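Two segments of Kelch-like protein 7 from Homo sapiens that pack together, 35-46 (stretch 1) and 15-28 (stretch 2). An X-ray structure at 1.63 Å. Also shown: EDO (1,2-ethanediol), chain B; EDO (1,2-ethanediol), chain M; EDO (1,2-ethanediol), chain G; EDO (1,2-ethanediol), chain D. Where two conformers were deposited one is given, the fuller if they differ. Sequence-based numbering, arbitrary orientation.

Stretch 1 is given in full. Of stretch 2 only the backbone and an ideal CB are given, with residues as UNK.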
# COMPACT_ATOMS: atom_id res chain seq x y z
N SER A 35 -20.34 5.67 -3.18
CA SER A 35 -20.28 6.00 -4.59
C SER A 35 -18.87 5.83 -5.16
O SER A 35 -17.86 5.92 -4.45
CB SER A 35 -20.75 7.43 -4.81
OG SER A 35 -19.81 8.36 -4.31
N TRP A 36 -18.84 5.59 -6.47
CA TRP A 36 -17.61 5.57 -7.27
C TRP A 36 -17.68 6.75 -8.23
O TRP A 36 -18.72 6.96 -8.92
CB TRP A 36 -17.52 4.28 -8.07
CG TRP A 36 -17.26 3.02 -7.29
CD1 TRP A 36 -18.19 2.04 -6.93
CD2 TRP A 36 -16.01 2.56 -6.83
NE1 TRP A 36 -17.55 1.02 -6.29
CE2 TRP A 36 -16.22 1.31 -6.20
CE3 TRP A 36 -14.70 3.07 -6.90
CZ2 TRP A 36 -15.19 0.59 -5.63
CZ3 TRP A 36 -13.69 2.35 -6.32
CH2 TRP A 36 -13.93 1.11 -5.70
N THR A 37 -16.60 7.54 -8.29
CA THR A 37 -16.52 8.68 -9.19
C THR A 37 -15.25 8.66 -10.00
O THR A 37 -14.17 8.49 -9.45
CB THR A 37 -16.59 10.01 -8.41
OG1 THR A 37 -17.76 10.02 -7.58
CG2 THR A 37 -16.63 11.20 -9.37
N ASP A 38 -15.37 8.88 -11.30
CA ASP A 38 -14.20 8.88 -12.20
C ASP A 38 -13.16 9.98 -11.93
O ASP A 38 -13.50 11.12 -11.62
CB ASP A 38 -14.67 9.00 -13.66
CG ASP A 38 -15.44 7.77 -14.15
OD1 ASP A 38 -15.43 6.71 -13.49
OD2 ASP A 38 -16.05 7.90 -15.23
N ILE A 39 -11.88 9.59 -12.02
CA ILE A 39 -10.74 10.50 -12.05
C ILE A 39 -10.12 10.38 -13.44
O ILE A 39 -9.71 9.28 -13.84
CB ILE A 39 -9.67 10.09 -11.02
CG1 ILE A 39 -10.24 10.10 -9.59
CG2 ILE A 39 -8.44 11.00 -11.09
CD1 ILE A 39 -9.32 9.44 -8.56
N ARG A 40 -10.02 11.49 -14.17
CA ARG A 40 -9.34 11.48 -15.45
C ARG A 40 -7.83 11.35 -15.24
O ARG A 40 -7.26 12.07 -14.43
CB ARG A 40 -9.67 12.74 -16.25
CG ARG A 40 -11.13 12.80 -16.69
CD ARG A 40 -11.45 14.11 -17.37
NE ARG A 40 -11.31 15.22 -16.41
CZ ARG A 40 -11.24 16.51 -16.73
NH1 ARG A 40 -11.32 16.93 -18.00
NH2 ARG A 40 -11.08 17.40 -15.75
N CYS A 41 -7.22 10.40 -15.96
CA CYS A 41 -5.78 10.12 -15.87
C CYS A 41 -5.24 9.93 -17.27
O CYS A 41 -5.69 9.04 -17.97
CB CYS A 41 -5.52 8.86 -15.10
SG CYS A 41 -3.78 8.38 -14.95
N PRO A 42 -4.26 10.74 -17.66
CA PRO A 42 -3.71 10.66 -19.01
C PRO A 42 -2.45 9.76 -19.13
O PRO A 42 -1.78 9.77 -20.15
CB PRO A 42 -3.34 12.10 -19.28
CG PRO A 42 -2.80 12.56 -17.97
CD PRO A 42 -3.64 11.86 -16.92
N PHE A 43 -2.17 8.98 -18.09
CA PHE A 43 -1.00 8.07 -18.06
C PHE A 43 -1.43 6.63 -18.06
O PHE A 43 -2.39 6.25 -17.37
CB PHE A 43 -0.14 8.34 -16.83
CG PHE A 43 0.38 9.75 -16.76
CD1 PHE A 43 1.30 10.21 -17.68
CD2 PHE A 43 -0.05 10.62 -15.77
CE1 PHE A 43 1.76 11.50 -17.63
CE2 PHE A 43 0.42 11.92 -15.71
CZ PHE A 43 1.33 12.36 -16.65
N GLU A 44 -0.70 5.83 -18.84
CA GLU A 44 -0.97 4.40 -18.95
C GLU A 44 -0.61 3.68 -17.65
O GLU A 44 0.20 4.18 -16.85
CB GLU A 44 -0.18 3.82 -20.10
CG GLU A 44 -0.66 4.32 -21.45
CD GLU A 44 -0.11 3.51 -22.60
OE1 GLU A 44 1.01 2.97 -22.48
OE2 GLU A 44 -0.81 3.41 -23.64
N LYS A 45 -1.20 2.51 -17.45
CA LYS A 45 -0.95 1.68 -16.30
C LYS A 45 0.53 1.39 -16.15
O LYS A 45 1.21 1.13 -17.14
CB LYS A 45 -1.60 0.31 -16.48
CG LYS A 45 -3.06 0.25 -16.56
CD LYS A 45 -3.53 -1.11 -17.14
CE LYS A 45 -3.59 -2.18 -16.08
NZ LYS A 45 -4.76 -1.96 -15.21
N ARG A 46 0.98 1.41 -14.90
CA ARG A 46 2.30 0.94 -14.53
C ARG A 46 2.18 -0.45 -13.94
O ARG A 46 1.19 -0.76 -13.23
CB ARG A 46 2.90 1.81 -13.44
CG ARG A 46 3.15 3.22 -13.83
CD ARG A 46 3.95 3.94 -12.79
NE ARG A 46 4.09 5.36 -13.10
CZ ARG A 46 5.13 6.13 -12.75
NH1 ARG A 46 6.17 5.63 -12.08
NH2 ARG A 46 5.15 7.40 -13.11
N UNK A 15 -11.20 7.25 -0.91
CA UNK A 15 -10.19 6.25 -1.24
C UNK A 15 -10.02 6.29 -2.76
O UNK A 15 -10.99 6.10 -3.51
CB UNK A 15 -10.59 4.86 -0.75
N UNK A 16 -8.82 6.60 -3.21
CA UNK A 16 -8.53 6.77 -4.64
C UNK A 16 -7.85 5.54 -5.18
O UNK A 16 -6.91 5.02 -4.58
CB UNK A 16 -7.66 8.00 -4.88
N UNK A 17 -8.36 5.06 -6.31
CA UNK A 17 -7.82 3.87 -6.98
C UNK A 17 -7.33 4.27 -8.36
O UNK A 17 -8.05 4.95 -9.10
CB UNK A 17 -8.87 2.76 -7.08
N UNK A 18 -6.10 3.87 -8.69
CA UNK A 18 -5.49 4.24 -9.97
C UNK A 18 -5.12 3.03 -10.77
O UNK A 18 -4.33 2.19 -10.31
CB UNK A 18 -4.25 5.11 -9.75
N UNK A 19 -5.65 2.96 -12.00
CA UNK A 19 -5.47 1.79 -12.84
C UNK A 19 -5.24 2.08 -14.30
O UNK A 19 -5.58 1.25 -15.13
CB UNK A 19 -6.69 0.88 -12.71
N UNK A 20 -4.68 3.24 -14.61
CA UNK A 20 -4.29 3.55 -15.98
C UNK A 20 -5.16 4.60 -16.62
O UNK A 20 -5.74 5.45 -15.94
CB UNK A 20 -4.32 2.28 -16.83
N UNK A 21 -5.23 4.56 -17.95
CA UNK A 21 -5.86 5.63 -18.73
C UNK A 21 -7.15 5.23 -19.45
O UNK A 21 -7.74 6.06 -20.13
CB UNK A 21 -4.86 6.15 -19.77
N UNK A 22 -7.59 3.97 -19.31
CA UNK A 22 -8.87 3.54 -19.89
C UNK A 22 -10.03 4.15 -19.13
O UNK A 22 -9.91 4.47 -17.92
CB UNK A 22 -8.99 2.01 -19.88
N UNK A 23 -11.18 4.31 -19.80
CA UNK A 23 -12.32 4.84 -19.05
C UNK A 23 -12.66 4.04 -17.78
O UNK A 23 -12.61 2.79 -17.78
CB UNK A 23 -13.55 4.88 -19.96
N UNK A 24 -12.96 4.78 -16.72
CA UNK A 24 -13.32 4.22 -15.42
C UNK A 24 -12.19 3.45 -14.74
O UNK A 24 -12.43 2.74 -13.76
CB UNK A 24 -14.53 3.30 -15.58
N UNK A 25 -10.95 3.61 -15.21
CA UNK A 25 -9.83 2.86 -14.65
C UNK A 25 -9.14 3.60 -13.49
O UNK A 25 -8.30 3.01 -12.80
CB UNK A 25 -8.81 2.56 -15.75
N UNK A 26 -9.51 4.87 -13.26
CA UNK A 26 -9.12 5.57 -12.01
C UNK A 26 -10.38 6.18 -11.41
O UNK A 26 -11.15 6.80 -12.13
CB UNK A 26 -8.06 6.65 -12.27
N UNK A 27 -10.62 5.92 -10.12
CA UNK A 27 -11.86 6.33 -9.47
C UNK A 27 -11.67 6.59 -7.98
O UNK A 27 -10.77 6.01 -7.34
CB UNK A 27 -12.94 5.26 -9.68
N UNK A 28 -12.51 7.48 -7.45
CA UNK A 28 -12.65 7.64 -6.01
C UNK A 28 -13.78 6.77 -5.55
O UNK A 28 -14.87 6.76 -6.17
CB UNK A 28 -12.89 9.10 -5.62
C1 EDO B . -9.04 6.98 -15.87
O1 EDO B . -10.34 7.03 -15.24
C2 EDO B . -9.12 7.31 -17.35
O2 EDO B . -9.13 8.72 -17.62
C1 EDO M . -3.59 1.26 -21.59
O1 EDO M . -4.21 2.50 -21.93
C2 EDO M . -3.76 0.95 -20.10
O2 EDO M . -3.74 2.13 -19.31
C1 EDO G . -1.55 2.44 -12.26
O1 EDO G . -0.28 2.82 -12.80
C2 EDO G . -1.55 1.01 -11.74
O2 EDO G . -1.30 0.07 -12.82
C1 EDO D . -13.72 8.87 -18.15
O1 EDO D . -13.32 8.06 -19.26
C2 EDO D . -12.69 8.78 -17.03
O2 EDO D . -12.72 7.46 -16.45

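Position 15 has nothing of stretch 1 within 5.5 Å of its ideal CB, so stretch 1 sets no preference. It is Ile15.

At position 16 the CB points sideways, 4.3 Å from Ile39 CD1. A small apolar group suits. Ala16 keeps that contact.

At position 17 the CB lies 4.9 Å from Trp36 CZ3. A branched or long apolar chain could reach the indole. Leu17 does: its CD2 meets Trp36 CH2 at 3.9 Å, at the ring edge.

Position 18 points sideways and its CB has nothing of stretch 1 within 5.5 Å. Only a long side chain would reach it. Phe18 does so, with CE2 4.2 Å from Ile39 CD1.

Position 19 points away from stretch 1, and a CB would lie 2.7 Å from the carbonyl O of 25. Glycine fits. Gly19 O accepts a weak hydrogen bond from Lys45 NZ at 3.3 Å.

Position 20 has phi 109° and psi -155°, which call for glycine. A CB would also clash with Lys45 CG at 2.4 Å. Gly20 lets its CA approach Lys45 CG to 3.6 Å.

At position 21 the CB sits 3.4 Å from Phe43 O and 3.5 Å from Cys41 O. A small side chain, polar or not, would suit. Ser21 has chi1 p. Its N donates to O2 of the chain M ethanediol at 3.2 Å.

Positions 22 to 25 form a type II turn. The CBs of 22, 23 and 25 meet nothing of stretch 1, so the choice there is wide: Gln22, Pro23 and Ser25. Position 24 has positive phi, which favours Gly, Asn or Asp but admits others; it is Gln24.

At position 26 the CB points toward stretch 1, 3.5 Å from Ile39 O and 4.4 Å from Cys41 CB. A small or medium apolar residue suits. Cys26 packs its SG 3.6 Å from Cys41 CB, while its O accepts from Ile39 N at 2.9 Å.

Position 27 pairs with Asp38, with both side chains on the same sheet face. The carboxylate invites Arg or Lys. Arg27 forms a salt bridge, NE to Asp38 OD1 at 2.8 Å, and Trp36 CB lies over one face of its guanidinium.

Position 28 pairs with Thr37, and its CB is 4.6 Å from Ile39 CD1. A large apolar or aromatic chain could cover that isoleucine. Tyr28 lays its ring against it, Ile39 CD1 standing 3.7 Å from the ring centroid, almost on the normal. Its N donates to Thr37 O, and its O accepts from Thr37 N, both at 2.8 Å.

Stretch 2 (15-28) IALFGGSQPQSCRY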
# COMPACT_ATOMS: atom_id res chain seq x y z
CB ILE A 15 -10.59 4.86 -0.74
CG1 ILE A 15 -10.84 4.90 0.77
CG2 ILE A 15 -9.46 3.85 -1.12
CD1 ILE A 15 -11.42 3.63 1.39
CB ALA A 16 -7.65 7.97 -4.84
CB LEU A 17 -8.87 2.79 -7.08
CG LEU A 17 -9.21 2.06 -5.75
CD1 LEU A 17 -9.94 2.96 -4.80
CD2 LEU A 17 -10.03 0.81 -6.03
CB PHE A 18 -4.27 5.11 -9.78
CG PHE A 18 -4.58 6.44 -9.10
CD1 PHE A 18 -4.55 6.55 -7.69
CD2 PHE A 18 -4.92 7.55 -9.85
CE1 PHE A 18 -4.83 7.74 -7.07
CE2 PHE A 18 -5.21 8.76 -9.23
CZ PHE A 18 -5.16 8.85 -7.82
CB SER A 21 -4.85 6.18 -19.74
OG SER A 21 -4.43 5.16 -20.63
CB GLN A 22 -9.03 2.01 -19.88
CG GLN A 22 -8.60 1.32 -21.16
CD GLN A 22 -7.13 1.43 -21.39
OE1 GLN A 22 -6.40 1.90 -20.52
NE2 GLN A 22 -6.67 1.02 -22.57
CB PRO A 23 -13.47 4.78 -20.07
CG PRO A 23 -12.81 4.95 -21.38
CD PRO A 23 -11.47 4.23 -21.25
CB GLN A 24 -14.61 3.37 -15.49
CG GLN A 24 -15.88 4.17 -15.78
CD GLN A 24 -16.03 4.60 -17.23
OE1 GLN A 24 -16.18 5.78 -17.52
NE2 GLN A 24 -16.01 3.62 -18.14
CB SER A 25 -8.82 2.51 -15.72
OG SER A 25 -8.10 3.64 -16.14
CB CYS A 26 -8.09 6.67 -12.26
SG CYS A 26 -6.55 6.15 -12.96
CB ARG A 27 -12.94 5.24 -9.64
CG ARG A 27 -13.20 4.76 -11.07
CD ARG A 27 -14.48 3.93 -11.15
NE ARG A 27 -15.63 4.73 -11.58
CZ ARG A 27 -16.89 4.30 -11.67
NH1 ARG A 27 -17.19 3.04 -11.34
NH2 ARG A 27 -17.85 5.13 -12.09
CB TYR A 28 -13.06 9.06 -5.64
CG TYR A 28 -12.03 10.14 -5.77
CD1 TYR A 28 -10.87 10.11 -5.02
CD2 TYR A 28 -12.24 11.22 -6.61
CE1 TYR A 28 -9.95 11.11 -5.11
CE2 TYR A 28 -11.32 12.23 -6.69
CZ TYR A 28 -10.18 12.16 -5.95
OH TYR A 28 -9.23 13.17 -6.00
O HOH W 1 -17.07 8.80 -5.16
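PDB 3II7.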